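Local coordinates for protein purine nucleoside phosphorylase (Grouper iridovirus, PDB 3KHS) that probably catalyses the phosphorolysis of purine nucleosides to free base and ribose 1-phosphate in purine nucleoside salvage, and assembles as a trimer, at residues B[74-79]-B[101-106]; B[133-138]-B[204-209]; B[142-147]-B[155-160]. One frame throughout, in Å; residues are numbered along the deposited sequence.

The three contacts belong to a chain of the PNP/MTAP phosphorylase fold, in which helices surround a mixed sheet. Contact 1 closes before contact 2 opens, and contact 3 is nested within the loop that contact 2 closes. Contacts 1 and 2 both reach the sheet but lie on opposite sides of the chain's centre, their own centres about 30 Å apart. The centres of contacts 2 and 3 are about 18 Å apart, and Gly137 O lies 3.1 Å from Asn142 ND2, a probable hydrogen bond joining them. Contact 1 is buried inside one subunit, about 10 Å from contact 3 at the nearest atoms, whereas contacts 2 and 3 both touch the second subunit of the trimer.

Contact 1 (B[74-79]-B[101-106]); sequences SCVCMK and KALGVK
Val76, on strand 73-79, carries its side of this contact alone, offering one methyl to Val105 and the other to Leu103. The side chains of Val76 and Val105 cross at about a right angle, and the touch is methyl to methyl, with Val76 CG1 3.8 Å from Val105 CG2. A chi1 of 53° sets CG1 of Val76 between the backbone nitrogen and the carbonyl carbon and leaves CG2 anti to the nitrogen. This turns CG1 toward Val105 and CG2 toward Leu103, and Val76 CG2 lies 4.2 Å from Leu103 CD1. All three residues direct their CB across the contact, yet only about 93 Å² is buried, a small and wholly apolar patch made by the ends of the side chains.

Leu103 and Val105 flank Gly104, where the chain leaves the helix in a Schellman motif. The positive phi of Gly104 (97°) takes the chain out of the helical course, and Gly104 N bonds back to Lys101 O at 2.8 Å, within the last turn. This turn lets two residues separated by a single glycine face the same valine.

Around the contact, Leu65 and Phe67 of strand 64-70 and Phe100 of helix 95-102 also pack on Val76. Leu103 reaches Ala11 and Asn15 of helix 3-15, and Pro22 touches both Val76 and Leu103. The patch thus joins the end of helix 95-102 to strand 73-79, which pairs in parallel with strand 24-28 and antiparallel with strand 64-70.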
loop_
_atom_site.group_PDB
_atom_site.type_symbol
_atom_site.label_atom_id
_atom_site.label_comp_id
_atom_site.label_asym_id
_atom_site.label_seq_id
_atom_site.Cartn_x
_atom_site.Cartn_y
_atom_site.Cartn_z
ATOM N N SER B 74 32.240 8.559 -19.685
ATOM C CA SER B 74 31.193 9.538 -19.976
ATOM C C SER B 74 29.982 9.188 -19.095
ATOM O O SER B 74 29.438 8.067 -19.127
ATOM C CB SER B 74 30.818 9.512 -21.455
ATOM O OG SER B 74 30.604 8.184 -21.873
ATOM N N CYS B 75 29.574 10.161 -18.297
ATOM C CA CYS B 75 28.472 9.973 -17.367
ATOM C C CYS B 75 27.375 11.013 -17.549
ATOM O O CYS B 75 27.596 12.097 -18.124
ATOM C CB CYS B 75 28.978 10.106 -15.902
ATOM S SG CYS B 75 30.476 9.193 -15.370
ATOM N N VAL B 76 26.199 10.659 -17.031
ATOM C CA VAL B 76 25.045 11.548 -16.978
ATOM C C VAL B 76 24.724 11.522 -15.479
ATOM O O VAL B 76 24.616 10.452 -14.884
ATOM C CB VAL B 76 23.822 11.043 -17.812
ATOM C CG1 VAL B 76 23.468 9.656 -17.450
ATOM C CG2 VAL B 76 22.628 11.945 -17.551
ATOM N N CYS B 77 24.611 12.698 -14.869
ATOM C CA CYS B 77 24.342 12.790 -13.445
ATOM C C CYS B 77 23.084 13.576 -13.120
ATOM O O CYS B 77 22.923 14.710 -13.567
ATOM C CB CYS B 77 25.519 13.445 -12.736
ATOM S SG CYS B 77 25.249 13.853 -10.957
ATOM N N MET B 78 22.196 12.956 -12.344
ATOM C CA MET B 78 20.958 13.576 -11.897
ATOM C C MET B 78 21.248 14.324 -10.604
ATOM O O MET B 78 21.635 13.716 -9.611
ATOM C CB MET B 78 19.890 12.505 -11.618
ATOM C CG MET B 78 19.053 12.038 -12.858
ATOM S SD MET B 78 17.772 10.821 -12.502
ATOM C CE MET B 78 16.441 11.815 -11.868
ATOM N N LYS B 79 21.099 15.645 -10.621
ATOM C CA LYS B 79 21.284 16.445 -9.418
ATOM C C LYS B 79 19.869 16.680 -8.888
ATOM O O LYS B 79 19.261 17.709 -9.156
ATOM C CB LYS B 79 21.974 17.778 -9.738
ATOM C CG LYS B 79 23.498 17.667 -9.820
ATOM C CD LYS B 79 24.181 19.010 -9.910
ATOM C CE LYS B 79 24.237 19.717 -8.565
ATOM N NZ LYS B 79 25.242 20.847 -8.577
ATOM N N LYS B 101 18.185 4.641 -19.611
ATOM C CA LYS B 101 18.298 3.481 -20.479
ATOM C C LYS B 101 18.312 3.888 -21.954
ATOM O O LYS B 101 19.168 3.449 -22.722
ATOM C CB LYS B 101 17.137 2.516 -20.255
ATOM C CG LYS B 101 17.174 1.268 -21.137
ATOM C CD LYS B 101 15.776 0.745 -21.383
ATOM C CE LYS B 101 15.758 -0.745 -21.718
ATOM N NZ LYS B 101 16.826 -1.107 -22.669
ATOM N N ALA B 102 17.353 4.727 -22.330
ATOM C CA ALA B 102 17.227 5.211 -23.696
ATOM C C ALA B 102 18.481 5.940 -24.155
ATOM O O ALA B 102 18.731 6.036 -25.340
ATOM C CB ALA B 102 16.014 6.147 -23.803
ATOM N N LEU B 103 19.245 6.472 -23.205
ATOM C CA LEU B 103 20.482 7.194 -23.502
ATOM C C LEU B 103 21.635 6.228 -23.720
ATOM O O LEU B 103 22.705 6.635 -24.161
ATOM C CB LEU B 103 20.881 8.103 -22.342
ATOM C CG LEU B 103 20.184 9.427 -22.108
ATOM C CD1 LEU B 103 20.719 10.029 -20.827
ATOM C CD2 LEU B 103 20.440 10.353 -23.262
ATOM N N GLY B 104 21.420 4.960 -23.381
ATOM C CA GLY B 104 22.470 3.969 -23.531
ATOM C C GLY B 104 23.258 3.697 -22.256
ATOM O O GLY B 104 24.304 3.037 -22.308
ATOM N N VAL B 105 22.773 4.190 -21.112
ATOM C CA VAL B 105 23.481 3.943 -19.863
ATOM C C VAL B 105 23.473 2.457 -19.539
ATOM O O VAL B 105 22.486 1.769 -19.731
ATOM C CB VAL B 105 22.891 4.710 -18.673
ATOM C CG1 VAL B 105 23.653 4.330 -17.411
ATOM C CG2 VAL B 105 23.021 6.206 -18.897
ATOM N N LYS B 106 24.601 1.962 -19.053
ATOM C CA LYS B 106 24.709 0.546 -18.717
ATOM C C LYS B 106 24.801 0.304 -17.221
ATOM O O LYS B 106 24.373 -0.729 -16.738
ATOM C CB LYS B 106 25.904 -0.074 -19.461
ATOM C CG LYS B 106 25.597 -0.288 -20.930
ATOM C CD LYS B 106 26.855 -0.632 -21.705
ATOM C CE LYS B 106 26.581 -0.869 -23.195
ATOM N NZ LYS B 106 27.818 -1.329 -23.927
#

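Contact 2 (B[133-138]-B[204-209]); sequences INLPGL and KILRLM
Met209, the last residue of segment 204-209, meets Ile133 near its backbone and Leu135 near its tip. Its CB lies 4.1 Å from Ile133 CD1, and the same methyl sits closer still to the main chain, 3.6 Å from Met209 O. Beyond CB the side chain runs extended: CG lies beside the backbone nitrogen (chi1 -79°), and chi2 and chi3 are both near 180°. This straight course carries the sulfur past Ile133 to Leu135, where Met209 SD and the terminal Met209 CE each stand 4.2 Å from Leu135 CD2. The other branch of Leu135 turns to the helix one turn earlier, with CD1 4.3 Å from Leu206 CD1. The two methyls of Leu135 thus divide between Met209 and Leu206.

Val188 of strand 184-191 packs on Ile133, and Cys190 on both Leu135 and Leu206. Ile205 of the second subunit touches Ile133 and Met209, so the cluster continues across the trimer interface. Between the two segments the side chains meet through methyl and methylene groups and one thioether sulfur. Their association is therefore dispersive and hydrophobic, and shape rather than directional bonding fits segment 204-209 against strand 131-134 and the turn after it.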
loop_
_atom_site.group_PDB
_atom_site.type_symbol
_atom_site.label_atom_id
_atom_site.label_comp_id
_atom_site.label_asym_id
_atom_site.label_seq_id
_atom_site.Cartn_x
_atom_site.Cartn_y
_atom_site.Cartn_z
ATOM N N ILE B 133 13.553 -3.576 0.353
ATOM C CA ILE B 133 12.191 -3.959 0.703
ATOM C C ILE B 133 11.380 -2.744 0.264
ATOM O O ILE B 133 11.449 -1.679 0.893
ATOM C CB ILE B 133 11.991 -4.139 2.210
ATOM C CG1 ILE B 133 12.823 -5.306 2.724
ATOM C CG2 ILE B 133 10.528 -4.417 2.498
ATOM C CD1 ILE B 133 12.910 -5.332 4.245
ATOM N N ASN B 134 10.652 -2.895 -0.842
ATOM C CA ASN B 134 9.851 -1.806 -1.391
ATOM C C ASN B 134 8.372 -1.940 -1.064
ATOM O O ASN B 134 7.586 -2.495 -1.834
ATOM C CB ASN B 134 10.061 -1.729 -2.905
ATOM C CG ASN B 134 9.442 -0.491 -3.504
ATOM O OD1 ASN B 134 9.573 0.575 -2.946
ATOM N ND2 ASN B 134 8.774 -0.628 -4.657
ATOM N N LEU B 135 7.989 -1.431 0.094
ATOM C CA LEU B 135 6.587 -1.534 0.517
ATOM C C LEU B 135 5.561 -0.962 -0.467
ATOM O O LEU B 135 4.600 -1.624 -0.794
ATOM C CB LEU B 135 6.419 -0.902 1.898
ATOM C CG LEU B 135 7.307 -1.563 2.981
ATOM C CD1 LEU B 135 7.246 -0.717 4.239
ATOM C CD2 LEU B 135 6.860 -3.022 3.277
ATOM N N PRO B 136 5.775 0.251 -0.986
ATOM C CA PRO B 136 4.771 0.773 -1.923
ATOM C C PRO B 136 4.600 -0.115 -3.153
ATOM O O PRO B 136 3.501 -0.240 -3.697
ATOM C CB PRO B 136 5.322 2.134 -2.307
ATOM C CG PRO B 136 6.148 2.533 -1.135
ATOM C CD PRO B 136 6.827 1.242 -0.716
ATOM N N GLY B 137 5.702 -0.731 -3.590
ATOM C CA GLY B 137 5.654 -1.571 -4.776
ATOM C C GLY B 137 4.972 -2.917 -4.568
ATOM O O GLY B 137 4.625 -3.615 -5.529
ATOM N N LEU B 138 4.786 -3.307 -3.314
ATOM C CA LEU B 138 4.102 -4.566 -3.043
ATOM C C LEU B 138 2.621 -4.300 -2.972
ATOM O O LEU B 138 1.825 -5.210 -3.142
ATOM C CB LEU B 138 4.535 -5.163 -1.702
ATOM C CG LEU B 138 5.894 -5.873 -1.719
ATOM C CD1 LEU B 138 6.432 -6.039 -0.310
ATOM C CD2 LEU B 138 5.719 -7.214 -2.399
ATOM N N LYS B 204 9.257 -0.583 14.544
ATOM C CA LYS B 204 9.421 -1.930 15.044
ATOM C C LYS B 204 9.114 -2.919 13.956
ATOM O O LYS B 204 9.838 -3.884 13.781
ATOM C CB LYS B 204 8.495 -2.187 16.223
ATOM C CG LYS B 204 9.021 -1.543 17.489
ATOM C CD LYS B 204 8.033 -1.611 18.636
ATOM C CE LYS B 204 8.531 -0.734 19.769
ATOM N NZ LYS B 204 7.692 -0.849 20.994
ATOM N N ILE B 205 8.034 -2.693 13.221
ATOM C CA ILE B 205 7.682 -3.606 12.153
ATOM C C ILE B 205 8.792 -3.643 11.087
ATOM O O ILE B 205 9.159 -4.708 10.583
ATOM C CB ILE B 205 6.373 -3.195 11.534
ATOM C CG1 ILE B 205 5.247 -3.421 12.551
ATOM C CG2 ILE B 205 6.166 -3.960 10.250
ATOM C CD1 ILE B 205 3.965 -2.541 12.289
ATOM N N LEU B 206 9.365 -2.489 10.787
ATOM C CA LEU B 206 10.424 -2.420 9.795
ATOM C C LEU B 206 11.649 -3.225 10.238
ATOM O O LEU B 206 12.355 -3.798 9.399
ATOM C CB LEU B 206 10.814 -0.978 9.548
ATOM C CG LEU B 206 10.127 -0.286 8.378
ATOM C CD1 LEU B 206 8.637 -0.578 8.333
ATOM C CD2 LEU B 206 10.421 1.197 8.467
ATOM N N ARG B 207 11.906 -3.257 11.550
ATOM C CA ARG B 207 13.034 -4.006 12.082
ATOM C C ARG B 207 12.696 -5.460 11.994
ATOM O O ARG B 207 13.529 -6.281 11.632
ATOM C CB ARG B 207 13.297 -3.663 13.530
ATOM C CG ARG B 207 14.063 -2.409 13.663
ATOM C CD ARG B 207 14.457 -2.147 15.079
ATOM N NE ARG B 207 15.352 -1.018 15.047
ATOM C CZ ARG B 207 15.701 -0.321 16.109
ATOM N NH1 ARG B 207 15.221 -0.660 17.300
ATOM N NH2 ARG B 207 16.504 0.729 15.966
ATOM N N LEU B 208 11.462 -5.788 12.323
ATOM C CA LEU B 208 11.038 -7.165 12.250
ATOM C C LEU B 208 11.156 -7.645 10.789
ATOM O O LEU B 208 11.316 -8.832 10.555
ATOM C CB LEU B 208 9.606 -7.267 12.754
ATOM C CG LEU B 208 8.941 -8.593 13.107
ATOM C CD1 LEU B 208 9.942 -9.631 13.609
ATOM C CD2 LEU B 208 7.901 -8.284 14.201
ATOM N N MET B 209 11.083 -6.739 9.809
ATOM C CA MET B 209 11.202 -7.181 8.406
ATOM C C MET B 209 12.653 -7.344 7.957
ATOM O O MET B 209 12.914 -7.783 6.843
ATOM C CB MET B 209 10.483 -6.215 7.453
ATOM C CG MET B 209 8.998 -6.386 7.406
ATOM S SD MET B 209 8.180 -4.907 6.759
ATOM C CE MET B 209 6.452 -5.567 6.647
#

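Contact 3 (B[142-147]-B[155-160]); sequences NPLTGP and RFPSMT
Arg155 grips Gly146 O end-on with both terminal nitrogens of its guanidinium. The bond from Arg155 NH1 to Gly146 O is 2.9 Å with an N-H...O angle of 148°, and approaches nearly along the C=O axis. Arg155 NH2 donates to Gly146 O at 3.1 Å, more bent and tilted out of the carbonyl plane. Gly146 O lies at the guanidinium edge, close to its plane, and the paired bonds restrict rotation of the group. Arg155 NH2 also makes a weak, strongly bent bond to Leu144 O at 3.3 Å. The CB of Arg155 points away from segment 142-147, but bends at chi2 (-65°) and chi3 (75°) fold the chain back, bringing its head to these carbonyls.

Segment 142-147 has its own internal bonds. Asn142 OD1 accepts from Leu144 N at 3.0 Å, in the carbonyl plane on a lone pair, while Asn142 O accepts from Thr145 N.

Beside this polar group, a methyl of Leu144 meets the ring of Pro157, Leu144 CD1 lying 3.5 Å from Pro157 CG. Ile223 and His227 of helix 219-227 continue the packing, against Leu144 and Pro157 respectively. The CB of Phe156 points away from segment 142-147, and its ring meets Tyr85 of the second subunit edge-to-face; Phe197 of that subunit packs on Phe156 and Met159.

The arrangement is an irregular loop cross-linked by an arginine to main-chain carbonyls, with an Asx turn and a type I beta turn, both starting at Asn142, at one end and an ST turn at Ser158 near the other. It forms part of the subunit interface of this trimeric phosphorylase.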
loop_
_atom_site.group_PDB
_atom_site.type_symbol
_atom_site.label_atom_id
_atom_site.label_comp_id
_atom_site.label_asym_id
_atom_site.label_seq_id
_atom_site.Cartn_x
_atom_site.Cartn_y
_atom_site.Cartn_z
ATOM N N ASN B 142 3.605 0.250 -7.696
ATOM C CA ASN B 142 4.754 -0.399 -8.315
ATOM C C ASN B 142 5.105 0.412 -9.569
ATOM O O ASN B 142 4.251 0.691 -10.392
ATOM C CB ASN B 142 4.393 -1.838 -8.695
ATOM C CG ASN B 142 5.608 -2.640 -9.116
ATOM O OD1 ASN B 142 6.152 -2.433 -10.203
ATOM N ND2 ASN B 142 6.063 -3.536 -8.241
ATOM N N PRO B 143 6.370 0.770 -9.733
ATOM C CA PRO B 143 6.817 1.569 -10.880
ATOM C C PRO B 143 6.656 0.932 -12.270
ATOM O O PRO B 143 6.757 1.612 -13.271
ATOM C CB PRO B 143 8.269 1.870 -10.522
ATOM C CG PRO B 143 8.716 0.545 -9.923
ATOM C CD PRO B 143 7.506 0.094 -9.082
ATOM N N LEU B 144 6.405 -0.364 -12.317
ATOM C CA LEU B 144 6.224 -1.058 -13.580
ATOM C C LEU B 144 4.753 -1.299 -13.824
ATOM O O LEU B 144 4.369 -1.828 -14.864
ATOM C CB LEU B 144 6.933 -2.412 -13.591
ATOM C CG LEU B 144 8.437 -2.350 -13.388
ATOM C CD1 LEU B 144 8.987 -3.750 -13.323
ATOM C CD2 LEU B 144 9.061 -1.568 -14.538
ATOM N N THR B 145 3.906 -0.930 -12.876
ATOM C CA THR B 145 2.475 -1.146 -13.106
ATOM C C THR B 145 2.053 -0.459 -14.401
ATOM O O THR B 145 2.439 0.684 -14.660
ATOM C CB THR B 145 1.612 -0.618 -11.948
ATOM O OG1 THR B 145 1.847 -1.415 -10.778
ATOM C CG2 THR B 145 0.126 -0.658 -12.324
ATOM N N GLY B 146 1.279 -1.179 -15.211
ATOM C CA GLY B 146 0.809 -0.665 -16.495
ATOM C C GLY B 146 1.210 -1.573 -17.641
ATOM O O GLY B 146 1.660 -2.689 -17.401
ATOM N N PRO B 147 1.026 -1.150 -18.900
ATOM C CA PRO B 147 1.418 -1.998 -20.033
ATOM C C PRO B 147 2.929 -2.112 -20.138
ATOM O O PRO B 147 3.653 -1.170 -19.805
ATOM C CB PRO B 147 0.805 -1.281 -21.238
ATOM C CG PRO B 147 0.594 0.132 -20.752
ATOM C CD PRO B 147 0.110 -0.093 -19.354
ATOM N N ARG B 155 7.943 -8.808 -18.779
ATOM C CA ARG B 155 6.674 -8.398 -18.200
ATOM C C ARG B 155 6.818 -8.585 -16.677
ATOM O O ARG B 155 6.444 -7.731 -15.888
ATOM C CB ARG B 155 5.544 -9.300 -18.718
ATOM C CG ARG B 155 4.191 -8.614 -18.977
ATOM C CD ARG B 155 3.450 -8.044 -17.756
ATOM N NE ARG B 155 4.039 -6.794 -17.262
ATOM C CZ ARG B 155 3.385 -5.640 -17.116
ATOM N NH1 ARG B 155 2.095 -5.551 -17.430
ATOM N NH2 ARG B 155 4.022 -4.570 -16.652
ATOM N N PHE B 156 7.361 -9.733 -16.296
ATOM C CA PHE B 156 7.568 -10.096 -14.905
ATOM C C PHE B 156 9.070 -10.225 -14.629
ATOM O O PHE B 156 9.597 -11.326 -14.497
ATOM C CB PHE B 156 6.882 -11.431 -14.624
ATOM C CG PHE B 156 5.425 -11.443 -14.945
ATOM C CD1 PHE B 156 4.527 -10.672 -14.202
ATOM C CD2 PHE B 156 4.931 -12.266 -15.965
ATOM C CE1 PHE B 156 3.151 -10.727 -14.468
ATOM C CE2 PHE B 156 3.555 -12.331 -16.243
ATOM C CZ PHE B 156 2.662 -11.564 -15.496
ATOM N N PRO B 157 9.769 -9.087 -14.527
ATOM C CA PRO B 157 11.206 -9.040 -14.272
ATOM C C PRO B 157 11.613 -9.580 -12.906
ATOM O O PRO B 157 10.962 -9.311 -11.891
ATOM C CB PRO B 157 11.519 -7.556 -14.392
ATOM C CG PRO B 157 10.264 -6.914 -13.871
ATOM C CD PRO B 157 9.191 -7.730 -14.550
ATOM N N SER B 158 12.699 -10.340 -12.884
ATOM C CA SER B 158 13.200 -10.879 -11.635
ATOM C C SER B 158 13.916 -9.788 -10.866
ATOM O O SER B 158 14.660 -8.978 -11.441
ATOM C CB SER B 158 14.180 -12.025 -11.879
ATOM O OG SER B 158 15.089 -12.105 -10.800
ATOM N N MET B 159 13.697 -9.786 -9.557
ATOM C CA MET B 159 14.315 -8.818 -8.665
ATOM C C MET B 159 15.213 -9.567 -7.684
ATOM O O MET B 159 15.501 -9.082 -6.600
ATOM C CB MET B 159 13.219 -8.040 -7.907
ATOM C CG MET B 159 12.383 -7.074 -8.787
ATOM S SD MET B 159 13.447 -5.837 -9.681
ATOM C CE MET B 159 12.879 -6.179 -11.414
ATOM N N THR B 160 15.669 -10.753 -8.072
ATOM C CA THR B 160 16.506 -11.544 -7.189
ATOM C C THR B 160 17.885 -10.950 -6.955
ATOM O O THR B 160 18.453 -11.154 -5.888
ATOM C CB THR B 160 16.619 -12.994 -7.680
ATOM O OG1 THR B 160 15.367 -13.660 -7.465
ATOM C CG2 THR B 160 17.693 -13.735 -6.924
#